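Local structure of protein Niban 2 (Homo sapiens, 7CTP) at residues T313-L318 / E533-E538; V363-V368 / R474-Y479; S392-H397 / N442-F447; P501-K506 / Q542-D547. The protein may suppress apoptosis and promote melanoma cell invasion, and is a PH-domain protein of the Niban family, found in the cytosol and at the plasma membrane. All blocks are in the same frame, centred on the assembly; numbering follows the deposited sequence.

Contact 1 of 4, residues T313-L318 / E533-E538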
loop_
_atom_site.group_PDB
_atom_site.type_symbol
_atom_site.label_atom_id
_atom_site.label_comp_id
_atom_site.label_asym_id
_atom_site.label_seq_id
_atom_site.Cartn_x
_atom_site.Cartn_y
_atom_site.Cartn_z
ATOM N N THR A 313 13.301 26.253 16.912
ATOM C CA THR A 313 14.630 26.837 17.067
ATOM C C THR A 313 15.670 25.772 17.383
ATOM O O THR A 313 16.774 25.765 16.819
ATOM C CB THR A 313 14.589 27.889 18.172
ATOM O OG1 THR A 313 13.758 28.971 17.740
ATOM C CG2 THR A 313 15.984 28.387 18.498
ATOM N N SER A 314 15.331 24.858 18.292
ATOM C CA SER A 314 16.265 23.805 18.667
ATOM C C SER A 314 16.508 22.861 17.496
ATOM O O SER A 314 17.648 22.450 17.242
ATOM C CB SER A 314 15.735 23.051 19.886
ATOM O OG SER A 314 16.264 21.740 19.963
ATOM N N LYS A 315 15.445 22.525 16.759
ATOM C CA LYS A 315 15.578 21.682 15.573
ATOM C C LYS A 315 16.500 22.332 14.542
ATOM O O LYS A 315 17.391 21.677 13.983
ATOM C CB LYS A 315 14.190 21.398 14.984
ATOM C CG LYS A 315 14.109 20.145 14.095
ATOM C CD LYS A 315 12.655 19.762 13.735
ATOM C CE LYS A 315 11.893 19.097 14.901
ATOM N NZ LYS A 315 11.616 17.618 14.707
ATOM N N GLU A 316 16.335 23.641 14.320
ATOM C CA GLU A 316 17.154 24.345 13.333
ATOM C C GLU A 316 18.611 24.443 13.778
ATOM O O GLU A 316 19.523 24.378 12.943
ATOM C CB GLU A 316 16.560 25.730 13.064
ATOM C CG GLU A 316 17.339 26.627 12.085
ATOM C CD GLU A 316 17.845 25.904 10.838
ATOM O OE1 GLU A 316 19.035 26.089 10.496
ATOM O OE2 GLU A 316 17.059 25.174 10.192
ATOM N N HIS A 317 18.857 24.583 15.083
ATOM C CA HIS A 317 20.235 24.610 15.567
ATOM C C HIS A 317 20.915 23.265 15.344
ATOM O O HIS A 317 22.061 23.205 14.888
ATOM C CB HIS A 317 20.275 24.999 17.043
ATOM C CG HIS A 317 21.660 25.089 17.610
ATOM N ND1 HIS A 317 22.146 24.192 18.538
ATOM C CD2 HIS A 317 22.661 25.972 17.381
ATOM C CE1 HIS A 317 23.387 24.517 18.855
ATOM N NE2 HIS A 317 23.723 25.595 18.168
ATOM N N LEU A 318 20.221 22.170 15.671
ATOM C CA LEU A 318 20.755 20.841 15.385
ATOM C C LEU A 318 21.022 20.672 13.896
ATOM O O LEU A 318 22.084 20.181 13.493
ATOM C CB LEU A 318 19.781 19.774 15.882
ATOM C CG LEU A 318 20.058 18.307 15.556
ATOM C CD1 LEU A 318 21.351 17.830 16.211
ATOM C CD2 LEU A 318 18.862 17.464 16.003
ATOM N N GLU A 533 18.532 11.414 14.058
ATOM C CA GLU A 533 18.409 10.713 12.787
ATOM C C GLU A 533 17.411 11.396 11.858
ATOM O O GLU A 533 17.689 11.582 10.668
ATOM C CB GLU A 533 18.006 9.268 13.031
ATOM C CG GLU A 533 18.053 8.441 11.781
ATOM C CD GLU A 533 19.454 8.029 11.368
ATOM O OE1 GLU A 533 20.330 7.918 12.252
ATOM O OE2 GLU A 533 19.661 7.798 10.154
ATOM N N ASN A 534 16.234 11.767 12.377
ATOM C CA ASN A 534 15.218 12.407 11.546
ATOM C C ASN A 534 15.681 13.770 11.047
ATOM O O ASN A 534 15.391 14.157 9.909
ATOM C CB ASN A 534 13.914 12.574 12.325
ATOM C CG ASN A 534 13.191 11.270 12.535
ATOM O OD1 ASN A 534 13.762 10.311 13.052
ATOM N ND2 ASN A 534 11.924 11.221 12.126
ATOM N N THR A 535 16.359 14.527 11.906
ATOM C CA THR A 535 16.877 15.827 11.500
ATOM C C THR A 535 17.932 15.665 10.413
ATOM O O THR A 535 17.914 16.372 9.394
ATOM C CB THR A 535 17.444 16.555 12.714
ATOM O OG1 THR A 535 16.415 16.683 13.713
ATOM C CG2 THR A 535 17.935 17.947 12.321
ATOM N N TYR A 536 18.840 14.708 10.602
ATOM C CA TYR A 536 19.828 14.379 9.578
ATOM C C TYR A 536 19.159 13.998 8.259
ATOM O O TYR A 536 19.553 14.473 7.187
ATOM C CB TYR A 536 20.720 13.251 10.091
ATOM C CG TYR A 536 21.497 12.508 9.016
ATOM C CD1 TYR A 536 22.522 13.134 8.316
ATOM C CD2 TYR A 536 21.229 11.174 8.735
ATOM C CE1 TYR A 536 23.248 12.454 7.349
ATOM C CE2 TYR A 536 21.951 10.482 7.771
ATOM C CZ TYR A 536 22.958 11.129 7.082
ATOM O OH TYR A 536 23.675 10.439 6.124
ATOM N N GLU A 537 18.130 13.149 8.317
ATOM C CA GLU A 537 17.458 12.746 7.086
ATOM C C GLU A 537 16.763 13.926 6.417
ATOM O O GLU A 537 16.690 13.989 5.184
ATOM C CB GLU A 537 16.473 11.610 7.364
ATOM C CG GLU A 537 17.169 10.324 7.786
ATOM C CD GLU A 537 16.242 9.129 7.838
ATOM O OE1 GLU A 537 15.054 9.265 7.466
ATOM O OE2 GLU A 537 16.722 8.044 8.242
ATOM N N GLU A 538 16.254 14.880 7.206
ATOM C CA GLU A 538 15.674 16.088 6.620
ATOM C C GLU A 538 16.747 16.939 5.946
ATOM O O GLU A 538 16.489 17.562 4.909
ATOM C CB GLU A 538 14.942 16.912 7.688
ATOM C CG GLU A 538 13.657 16.275 8.210
ATOM C CD GLU A 538 12.975 17.116 9.286
ATOM O OE1 GLU A 538 12.304 16.539 10.173
ATOM O OE2 GLU A 538 13.117 18.356 9.244
#
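Thr535 points its CB toward helix 260-337, where Leu318 and Lys315, one turn apart, receive it. The tightest approach is between Leu318 CD2 and Thr535 OG1, at 3.4 Å. The same leucine methyl also touches the threonine's carbons, with Leu318 CD2 to Thr535 CB at 3.7 Å, while Thr535 CG2 rests against Leu318 CG at 3.9 Å. Lys315 contributes the aliphatic root of its chain: Lys315 CG lies 4.2 Å from Thr535 OG1. With OG1 anti to its carbonyl carbon (chi1 -57°), the threonine hydroxyl folds back on its own helix and bonds to Leu531 O. Across the interface this buried side chain makes only van der Waals contacts with Leu318 and Lys315. Putting an alanine here would probably open a gap beside Leu318 CD2 and leave Leu531 O without its hydroxyl partner. The lysine chain bends at its third and fourth torsions, carrying NZ to the carbonyl oxygen of Phe529; Lys315 NZ and Glu538 OE1 remain 4.7 Å apart, too far for a salt bridge, though the opposite charges probably attract weakly. Leu318 also packs on Phe518 and Ile530 of the loop preceding helix 532-555. Thr535 reaches further along helix 260-337 to Ala319 and Ile322, and on other faces of its helix Tyr536 packs on helix 464-511 and Glu533 on helix 204-218.

Contact 2 of 4, residues V363-V368 / R474-Y479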
loop_
_atom_site.group_PDB
_atom_site.type_symbol
_atom_site.label_atom_id
_atom_site.label_comp_id
_atom_site.label_asym_id
_atom_site.label_seq_id
_atom_site.Cartn_x
_atom_site.Cartn_y
_atom_site.Cartn_z
ATOM N N VAL A 363 -13.373 7.355 -18.624
ATOM C CA VAL A 363 -14.394 6.433 -18.141
ATOM C C VAL A 363 -15.499 7.196 -17.423
ATOM O O VAL A 363 -16.690 6.890 -17.572
ATOM C CB VAL A 363 -13.755 5.365 -17.232
ATOM C CG1 VAL A 363 -14.827 4.607 -16.461
ATOM C CG2 VAL A 363 -12.929 4.381 -18.072
ATOM N N PHE A 364 -15.117 8.203 -16.634
ATOM C CA PHE A 364 -16.095 9.034 -15.937
ATOM C C PHE A 364 -16.998 9.748 -16.934
ATOM O O PHE A 364 -18.228 9.726 -16.809
ATOM C CB PHE A 364 -15.360 10.042 -15.058
ATOM C CG PHE A 364 -16.250 11.082 -14.445
ATOM C CD1 PHE A 364 -17.227 10.728 -13.527
ATOM C CD2 PHE A 364 -16.102 12.417 -14.786
ATOM C CE1 PHE A 364 -18.047 11.690 -12.960
ATOM C CE2 PHE A 364 -16.917 13.383 -14.223
ATOM C CZ PHE A 364 -17.888 13.020 -13.312
ATOM N N PHE A 365 -16.387 10.370 -17.941
ATOM C CA PHE A 365 -17.125 11.097 -18.973
ATOM C C PHE A 365 -18.112 10.189 -19.697
ATOM O O PHE A 365 -19.261 10.581 -19.947
ATOM C CB PHE A 365 -16.126 11.708 -19.951
ATOM C CG PHE A 365 -16.728 12.651 -20.949
ATOM C CD1 PHE A 365 -16.805 14.004 -20.674
ATOM C CD2 PHE A 365 -17.177 12.195 -22.177
ATOM C CE1 PHE A 365 -17.342 14.888 -21.591
ATOM C CE2 PHE A 365 -17.714 13.083 -23.097
ATOM C CZ PHE A 365 -17.797 14.424 -22.801
ATOM N N LYS A 366 -17.682 8.967 -20.035
ATOM C CA LYS A 366 -18.555 8.024 -20.729
ATOM C C LYS A 366 -19.734 7.608 -19.860
ATOM O O LYS A 366 -20.872 7.535 -20.339
ATOM C CB LYS A 366 -17.755 6.797 -21.164
ATOM C CG LYS A 366 -18.615 5.631 -21.625
ATOM C CD LYS A 366 -17.757 4.436 -22.000
ATOM C CE LYS A 366 -18.588 3.171 -22.020
ATOM N NZ LYS A 366 -19.818 3.375 -22.833
ATOM N N GLU A 367 -19.486 7.345 -18.572
ATOM C CA GLU A 367 -20.558 6.869 -17.706
ATOM C C GLU A 367 -21.592 7.960 -17.465
ATOM O O GLU A 367 -22.799 7.688 -17.438
ATOM C CB GLU A 367 -19.972 6.360 -16.389
ATOM C CG GLU A 367 -19.189 5.068 -16.556
ATOM C CD GLU A 367 -20.045 3.941 -17.100
ATOM O OE1 GLU A 367 -21.154 3.716 -16.568
ATOM O OE2 GLU A 367 -19.605 3.284 -18.064
ATOM N N VAL A 368 -21.142 9.206 -17.314
ATOM C CA VAL A 368 -22.081 10.312 -17.148
ATOM C C VAL A 368 -22.894 10.508 -18.424
ATOM O O VAL A 368 -24.112 10.733 -18.378
ATOM C CB VAL A 368 -21.331 11.593 -16.745
ATOM C CG1 VAL A 368 -22.236 12.807 -16.891
ATOM C CG2 VAL A 368 -20.819 11.475 -15.307
ATOM N N ARG A 474 -18.394 21.190 -15.108
ATOM C CA ARG A 474 -17.826 21.748 -13.882
ATOM C C ARG A 474 -16.981 20.720 -13.143
ATOM O O ARG A 474 -15.926 21.057 -12.590
ATOM C CB ARG A 474 -18.930 22.256 -12.959
ATOM C CG ARG A 474 -19.421 23.654 -13.264
ATOM C CD ARG A 474 -20.600 24.019 -12.376
ATOM N NE ARG A 474 -20.216 24.206 -10.978
ATOM C CZ ARG A 474 -21.026 23.984 -9.947
ATOM N NH1 ARG A 474 -22.269 23.564 -10.156
ATOM N NH2 ARG A 474 -20.597 24.181 -8.705
ATOM N N VAL A 475 -17.452 19.474 -13.085
ATOM C CA VAL A 475 -16.713 18.436 -12.372
ATOM C C VAL A 475 -15.429 18.093 -13.118
ATOM O O VAL A 475 -14.386 17.835 -12.505
ATOM C CB VAL A 475 -17.614 17.205 -12.151
ATOM C CG1 VAL A 475 -16.834 16.055 -11.507
ATOM C CG2 VAL A 475 -18.801 17.588 -11.282
ATOM N N LEU A 476 -15.475 18.111 -14.451
ATOM C CA LEU A 476 -14.276 17.844 -15.237
ATOM C C LEU A 476 -13.183 18.879 -14.974
ATOM O O LEU A 476 -11.994 18.536 -14.929
ATOM C CB LEU A 476 -14.624 17.794 -16.725
ATOM C CG LEU A 476 -15.439 16.593 -17.211
ATOM C CD1 LEU A 476 -15.868 16.803 -18.667
ATOM C CD2 LEU A 476 -14.665 15.273 -17.051
ATOM N N LYS A 477 -13.552 20.154 -14.804
ATOM C CA LYS A 477 -12.525 21.157 -14.513
ATOM C C LYS A 477 -11.948 20.958 -13.115
ATOM O O LYS A 477 -10.732 21.086 -12.919
ATOM C CB LYS A 477 -13.075 22.580 -14.684
ATOM C CG LYS A 477 -13.605 22.841 -16.088
ATOM C CD LYS A 477 -13.420 24.261 -16.608
ATOM C CE LYS A 477 -14.015 24.403 -18.018
ATOM N NZ LYS A 477 -15.515 24.416 -18.044
ATOM N N LYS A 478 -12.794 20.614 -12.138
ATOM C CA LYS A 478 -12.272 20.273 -10.816
ATOM C C LYS A 478 -11.391 19.032 -10.891
ATOM O O LYS A 478 -10.338 18.968 -10.241
ATOM C CB LYS A 478 -13.414 20.060 -9.822
ATOM C CG LYS A 478 -14.306 21.293 -9.607
ATOM C CD LYS A 478 -15.513 20.950 -8.742
ATOM C CE LYS A 478 -16.483 22.128 -8.636
ATOM N NZ LYS A 478 -15.904 23.264 -7.866
ATOM N N TYR A 479 -11.800 18.040 -11.687
ATOM C CA TYR A 479 -10.996 16.830 -11.830
ATOM C C TYR A 479 -9.614 17.146 -12.392
ATOM O O TYR A 479 -8.598 16.638 -11.898
ATOM C CB TYR A 479 -11.709 15.814 -12.724
ATOM C CG TYR A 479 -10.889 14.556 -12.916
ATOM C CD1 TYR A 479 -9.941 14.456 -13.934
ATOM C CD2 TYR A 479 -11.036 13.481 -12.048
ATOM C CE1 TYR A 479 -9.175 13.303 -14.084
ATOM C CE2 TYR A 479 -10.279 12.331 -12.193
ATOM C CZ TYR A 479 -9.353 12.252 -13.210
ATOM O OH TYR A 479 -8.608 11.103 -13.336
#
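The Phe364 and Phe365 rings both meet Leu476 at their edges, each taking a different methyl of the leucine. Leu476 CD2 lies in the plane of the Phe364 ring, 3.9 Å from Phe364 CD2; Leu476 CD1 does the same for Phe365. This is antiparallel helix-helix packing in the all-helical part of the protein, with segment axes 11.6 Å apart and directed at 168° to each other, a spacing bridged by large side chains. Val475 CG1 approaches the Phe364 ring obliquely, 3.7 Å from Phe364 CZ. Phe364 CG stands anti to the backbone nitrogen (chi1 172°), which carries the ring across the interface so that its CD2-CE2-CZ rim meets both Leu476 CD2 and Val475 CG1. With an alanine at Phe364, Val475 CG1 and Leu476 CD2 would probably lose their common partner and a gap would open between the helices. Met440 of helix 422-455 also packs on Phe364, whereas Phe365 is largely exposed at the border of the contact, its CD1 3.6 Å from Leu476 CD1.

Contact 3 of 4, residues S392-H397 / N442-F447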
loop_
_atom_site.group_PDB
_atom_site.type_symbol
_atom_site.label_atom_id
_atom_site.label_comp_id
_atom_site.label_asym_id
_atom_site.label_seq_id
_atom_site.Cartn_x
_atom_site.Cartn_y
_atom_site.Cartn_z
ATOM N N SER A 392 -22.730 6.047 -8.558
ATOM C CA SER A 392 -22.093 6.295 -7.266
ATOM C C SER A 392 -21.031 5.256 -6.944
ATOM O O SER A 392 -20.123 5.531 -6.148
ATOM C CB SER A 392 -23.134 6.325 -6.140
ATOM O OG SER A 392 -23.616 5.027 -5.825
ATOM N N ARG A 393 -21.119 4.070 -7.552
ATOM C CA ARG A 393 -20.226 2.954 -7.259
ATOM C C ARG A 393 -19.147 2.755 -8.313
ATOM O O ARG A 393 -18.425 1.749 -8.257
ATOM C CB ARG A 393 -21.036 1.667 -7.123
ATOM C CG ARG A 393 -22.180 1.796 -6.166
ATOM C CD ARG A 393 -22.756 0.454 -5.784
ATOM N NE ARG A 393 -23.478 0.586 -4.527
ATOM C CZ ARG A 393 -22.994 0.219 -3.347
ATOM N NH1 ARG A 393 -21.789 -0.339 -3.261
ATOM N NH2 ARG A 393 -23.726 0.400 -2.258
ATOM N N LEU A 394 -19.026 3.688 -9.263
ATOM C CA LEU A 394 -18.143 3.498 -10.415
ATOM C C LEU A 394 -16.704 3.216 -9.993
ATOM O O LEU A 394 -16.028 2.368 -10.589
ATOM C CB LEU A 394 -18.203 4.727 -11.319
ATOM C CG LEU A 394 -17.281 4.771 -12.535
ATOM C CD1 LEU A 394 -17.503 3.548 -13.414
ATOM C CD2 LEU A 394 -17.521 6.052 -13.315
ATOM N N ALA A 395 -16.217 3.909 -8.962
ATOM C CA ALA A 395 -14.812 3.748 -8.599
ATOM C C ALA A 395 -14.486 2.335 -8.143
ATOM O O ALA A 395 -13.305 1.970 -8.104
ATOM C CB ALA A 395 -14.418 4.741 -7.508
ATOM N N TYR A 396 -15.495 1.532 -7.810
ATOM C CA TYR A 396 -15.294 0.163 -7.355
ATOM C C TYR A 396 -15.817 -0.872 -8.342
ATOM O O TYR A 396 -15.908 -2.054 -7.994
ATOM C CB TYR A 396 -15.954 -0.029 -5.988
ATOM C CG TYR A 396 -15.431 0.952 -4.970
ATOM C CD1 TYR A 396 -14.269 0.681 -4.255
ATOM C CD2 TYR A 396 -16.060 2.179 -4.762
ATOM C CE1 TYR A 396 -13.765 1.580 -3.348
ATOM C CE2 TYR A 396 -15.554 3.088 -3.852
ATOM C CZ TYR A 396 -14.411 2.779 -3.147
ATOM O OH TYR A 396 -13.894 3.675 -2.240
ATOM N N HIS A 397 -16.168 -0.456 -9.556
ATOM C CA HIS A 397 -16.728 -1.383 -10.527
ATOM C C HIS A 397 -15.641 -2.356 -10.959
ATOM O O HIS A 397 -14.591 -1.915 -11.445
ATOM C CB HIS A 397 -17.281 -0.631 -11.735
ATOM C CG HIS A 397 -18.218 -1.444 -12.571
ATOM N ND1 HIS A 397 -17.784 -2.423 -13.437
ATOM C CD2 HIS A 397 -19.568 -1.425 -12.670
ATOM C CE1 HIS A 397 -18.825 -2.975 -14.035
ATOM N NE2 HIS A 397 -19.921 -2.385 -13.589
ATOM N N ASN A 442 -14.026 10.534 -5.966
ATOM C CA ASN A 442 -14.278 11.953 -5.733
ATOM C C ASN A 442 -15.066 12.563 -6.888
ATOM O O ASN A 442 -15.940 13.410 -6.673
ATOM C CB ASN A 442 -12.966 12.705 -5.528
ATOM C CG ASN A 442 -12.230 12.272 -4.262
ATOM O OD1 ASN A 442 -12.770 11.529 -3.435
ATOM N ND2 ASN A 442 -10.998 12.736 -4.109
ATOM N N ALA A 443 -14.782 12.135 -8.118
ATOM C CA ALA A 443 -15.481 12.700 -9.272
ATOM C C ALA A 443 -16.961 12.346 -9.243
ATOM O O ALA A 443 -17.823 13.209 -9.471
ATOM C CB ALA A 443 -14.828 12.231 -10.576
ATOM N N VAL A 444 -17.287 11.082 -8.966
ATOM C CA VAL A 444 -18.695 10.693 -8.971
ATOM C C VAL A 444 -19.413 11.246 -7.746
ATOM O O VAL A 444 -20.581 11.639 -7.833
ATOM C CB VAL A 444 -18.849 9.165 -9.091
ATOM C CG1 VAL A 444 -18.247 8.686 -10.412
ATOM C CG2 VAL A 444 -18.232 8.465 -7.904
ATOM N N TYR A 445 -18.733 11.311 -6.594
ATOM C CA TYR A 445 -19.360 11.920 -5.420
ATOM C C TYR A 445 -19.658 13.392 -5.673
ATOM O O TYR A 445 -20.752 13.885 -5.366
ATOM C CB TYR A 445 -18.467 11.769 -4.188
ATOM C CG TYR A 445 -19.038 12.459 -2.962
ATOM C CD1 TYR A 445 -20.151 11.942 -2.307
ATOM C CD2 TYR A 445 -18.478 13.632 -2.474
ATOM C CE1 TYR A 445 -20.684 12.566 -1.197
ATOM C CE2 TYR A 445 -19.006 14.266 -1.360
ATOM C CZ TYR A 445 -20.107 13.726 -0.728
ATOM O OH TYR A 445 -20.643 14.349 0.386
ATOM N N THR A 446 -18.677 14.114 -6.220
ATOM C CA THR A 446 -18.878 15.519 -6.554
ATOM C C THR A 446 -20.008 15.685 -7.563
ATOM O O THR A 446 -20.874 16.557 -7.405
ATOM C CB THR A 446 -17.584 16.116 -7.102
ATOM O OG1 THR A 446 -16.543 15.986 -6.125
ATOM C CG2 THR A 446 -17.783 17.588 -7.433
ATOM N N PHE A 447 -20.016 14.851 -8.608
ATOM C CA PHE A 447 -21.070 14.936 -9.615
ATOM C C PHE A 447 -22.444 14.752 -8.988
ATOM O O PHE A 447 -23.374 15.514 -9.276
ATOM C CB PHE A 447 -20.863 13.899 -10.723
ATOM C CG PHE A 447 -21.877 14.007 -11.835
ATOM C CD1 PHE A 447 -21.762 15.004 -12.796
ATOM C CD2 PHE A 447 -22.960 13.138 -11.898
ATOM C CE1 PHE A 447 -22.704 15.123 -13.811
ATOM C CE2 PHE A 447 -23.901 13.249 -12.910
ATOM C CZ PHE A 447 -23.772 14.237 -13.867
#
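Ser392 meets Val444 through its backbone: Ser392 O lies 3.9 Å from Val444 CG2. Its CB points away from helix 422-455, and the hydroxyl bonds instead to Glu389 O at the end of the preceding helix. The CB of Arg393 also points away; its guanidinium forms a salt bridge with Glu389 and a bond to Asp65 O. At Leu394 the chain enters a short 3-10 turn and a side chain points back to the helix. Leu394 CD2 is 4.0 Å from Val444 CG1, and Leu394 CB is 4.1 Å from the same methyl, the leucine lying crosswise to the valine. Val444 thus divides its methyls: CG1, anti to its carbonyl carbon (chi1 -62°), takes the leucine, and CG2 takes the serine carbonyl. Ala395 faces the helix too, packing on Met440 and Asp441. The turn is tied by Tyr396 N to Arg393 O and by His397 N to Leu394 O, both at 3.0 Å. Thr446 N and Thr446 OG1 reach Asn442 O from opposite faces of its carbonyl plane, and Thr446 OG1 also bonds Leu58 N. The loop between helices 384-391 and 402-405, carrying a 3-10 turn, packs on helix 422-455 through Leu394 and the Ser392 carbonyl.

Contact 4 of 4, residues P501-K506 / Q542-D547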
loop_
_atom_site.group_PDB
_atom_site.type_symbol
_atom_site.label_atom_id
_atom_site.label_comp_id
_atom_site.label_asym_id
_atom_site.label_seq_id
_atom_site.Cartn_x
_atom_site.Cartn_y
_atom_site.Cartn_z
ATOM N N PRO A 501 16.929 6.996 0.083
ATOM C CA PRO A 501 17.590 5.781 0.605
ATOM C C PRO A 501 18.930 5.524 -0.045
ATOM O O PRO A 501 19.861 5.028 0.605
ATOM C CB PRO A 501 16.588 4.664 0.288
ATOM C CG PRO A 501 15.278 5.354 0.198
ATOM C CD PRO A 501 15.590 6.679 -0.448
ATOM N N PHE A 502 19.042 5.856 -1.332
ATOM C CA PHE A 502 20.319 5.749 -2.024
ATOM C C PHE A 502 21.376 6.636 -1.370
ATOM O O PHE A 502 22.489 6.183 -1.074
ATOM C CB PHE A 502 20.130 6.120 -3.492
ATOM C CG PHE A 502 21.412 6.183 -4.273
ATOM C CD1 PHE A 502 21.971 5.033 -4.793
ATOM C CD2 PHE A 502 22.057 7.398 -4.476
ATOM C CE1 PHE A 502 23.163 5.085 -5.513
ATOM C CE2 PHE A 502 23.244 7.461 -5.193
ATOM C CZ PHE A 502 23.797 6.297 -5.711
ATOM N N LEU A 503 21.039 7.905 -1.142
ATOM C CA LEU A 503 21.985 8.842 -0.538
ATOM C C LEU A 503 22.357 8.420 0.874
ATOM O O LEU A 503 23.527 8.487 1.270
ATOM C CB LEU A 503 21.385 10.244 -0.520
ATOM C CG LEU A 503 21.267 10.958 -1.859
ATOM C CD1 LEU A 503 20.374 12.165 -1.663
ATOM C CD2 LEU A 503 22.643 11.361 -2.372
ATOM N N LEU A 504 21.360 8.016 1.666
ATOM C CA LEU A 504 21.644 7.631 3.041
ATOM C C LEU A 504 22.598 6.447 3.090
ATOM O O LEU A 504 23.507 6.410 3.925
ATOM C CB LEU A 504 20.339 7.314 3.769
ATOM C CG LEU A 504 19.438 8.532 4.007
ATOM C CD1 LEU A 504 18.155 8.084 4.697
ATOM C CD2 LEU A 504 20.155 9.607 4.831
ATOM N N LYS A 505 22.427 5.489 2.182
ATOM C CA LYS A 505 23.329 4.344 2.140
ATOM C C LYS A 505 24.742 4.770 1.758
ATOM O O LYS A 505 25.717 4.354 2.396
ATOM C CB LYS A 505 22.805 3.288 1.173
ATOM C CG LYS A 505 23.672 2.036 1.184
ATOM C CD LYS A 505 23.308 1.096 0.058
ATOM C CE LYS A 505 22.454 -0.051 0.576
ATOM N NZ LYS A 505 21.643 -0.672 -0.509
ATOM N N LYS A 506 24.872 5.620 0.735
ATOM C CA LYS A 506 26.196 6.101 0.337
ATOM C C LYS A 506 26.856 6.897 1.458
ATOM O O LYS A 506 28.075 6.803 1.668
ATOM C CB LYS A 506 26.086 6.955 -0.926
ATOM C CG LYS A 506 25.656 6.195 -2.173
ATOM C CD LYS A 506 26.691 5.157 -2.591
ATOM C CE LYS A 506 26.201 4.370 -3.817
ATOM N NZ LYS A 506 26.984 3.112 -4.011
ATOM N N GLN A 542 16.794 17.846 1.854
ATOM C CA GLN A 542 16.832 19.188 1.284
ATOM C C GLN A 542 17.862 19.295 0.165
ATOM O O GLN A 542 17.738 20.170 -0.699
ATOM C CB GLN A 542 17.106 20.221 2.374
ATOM C CG GLN A 542 15.880 20.543 3.229
ATOM C CD GLN A 542 14.689 20.994 2.405
ATOM O OE1 GLN A 542 14.825 21.803 1.486
ATOM N NE2 GLN A 542 13.510 20.478 2.736
ATOM N N THR A 543 18.853 18.401 0.134
ATOM C CA THR A 543 19.863 18.458 -0.922
ATOM C C THR A 543 19.328 17.979 -2.268
ATOM O O THR A 543 19.863 18.366 -3.313
ATOM C CB THR A 543 21.092 17.636 -0.535
ATOM O OG1 THR A 543 20.764 16.239 -0.567
ATOM C CG2 THR A 543 21.575 18.012 0.838
ATOM N N VAL A 544 18.295 17.133 -2.284
ATOM C CA VAL A 544 17.689 16.742 -3.557
ATOM C C VAL A 544 16.457 17.558 -3.904
ATOM O O VAL A 544 15.964 17.456 -5.039
ATOM C CB VAL A 544 17.306 15.248 -3.586
ATOM C CG1 VAL A 544 18.525 14.389 -3.609
ATOM C CG2 VAL A 544 16.397 14.899 -2.416
ATOM N N MET A 545 15.952 18.371 -2.974
ATOM C CA MET A 545 14.651 19.004 -3.163
ATOM C C MET A 545 14.641 19.927 -4.375
ATOM O O MET A 545 13.670 19.941 -5.141
ATOM C CB MET A 545 14.262 19.765 -1.899
ATOM C CG MET A 545 12.769 19.803 -1.655
ATOM S SD MET A 545 12.015 18.174 -1.752
ATOM C CE MET A 545 10.357 18.629 -2.216
ATOM N N LYS A 546 15.709 20.706 -4.568
ATOM C CA LYS A 546 15.761 21.618 -5.710
ATOM C C LYS A 546 15.692 20.850 -7.023
ATOM O O LYS A 546 14.843 21.134 -7.876
ATOM C CB LYS A 546 17.024 22.478 -5.655
ATOM C CG LYS A 546 17.208 23.395 -6.872
ATOM C CD LYS A 546 18.358 24.367 -6.653
ATOM C CE LYS A 546 18.862 24.958 -7.965
ATOM N NZ LYS A 546 20.200 24.429 -8.366
ATOM N N ASP A 547 16.563 19.847 -7.185
ATOM C CA ASP A 547 16.570 19.051 -8.409
ATOM C C ASP A 547 15.220 18.380 -8.653
ATOM O O ASP A 547 14.740 18.338 -9.791
ATOM C CB ASP A 547 17.688 18.009 -8.355
ATOM C CG ASP A 547 19.069 18.625 -8.492
ATOM O OD1 ASP A 547 19.246 19.498 -9.373
ATOM O OD2 ASP A 547 19.975 18.246 -7.717
#
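The hydroxyl of Thr543 is bonded to Val540 O, one turn back in its own helix, and Leu503 CD1 comes within 4.2 Å of Thr543 OG1 from helix 464-511. The main approach is made by the same methyl: Leu503 CD1 sits 3.5 Å from Val544 CG1, closer than is usual for two carbons. Leu503 CG lies anti to its carbonyl carbon (chi1 -72°), and the branch extends toward helix 532-555, where the leucine and valine run alongside each other, pointing opposite ways. This is a sparse packing contact between two helices consecutive in the chain, with the nearest CA atoms, Leu503 CA and Val544 CA, 9.5 Å apart. Helix 260-337 fills in around it, Cys333 touching Leu503, while Leu327 and Val334 touch Thr543. Pro501, which has no N-H to give to the turn before, marks a kink in helix 464-511 just ahead of Leu503. Val544 also packs on Leu496 and Ser499, so this valine spans the kink from the other helix.

Beyond the N-terminal helices and the PH domain, the chain runs into helix 260-337, where the first half of contact 1 waits until helix 532-555 returns to close the widest of these loops. Helix 342-378 then opens contact 2, closed by helix 464-511. Contact 2 lies wholly inside the loop of contact 1, and contact 3, joining the 392-397 loop to helix 422-455, inside that of contact 2; contacts 2 and 3 touch, for instance through Val368 and Phe447. Helix 464-511 runs on to open contact 4, about 38 Å from contact 2 between centres, and helix 532-555 closes it at 542-547. Contact 4 crosses contact 1 along the chain, and Tyr536 packs on Leu504 where they meet.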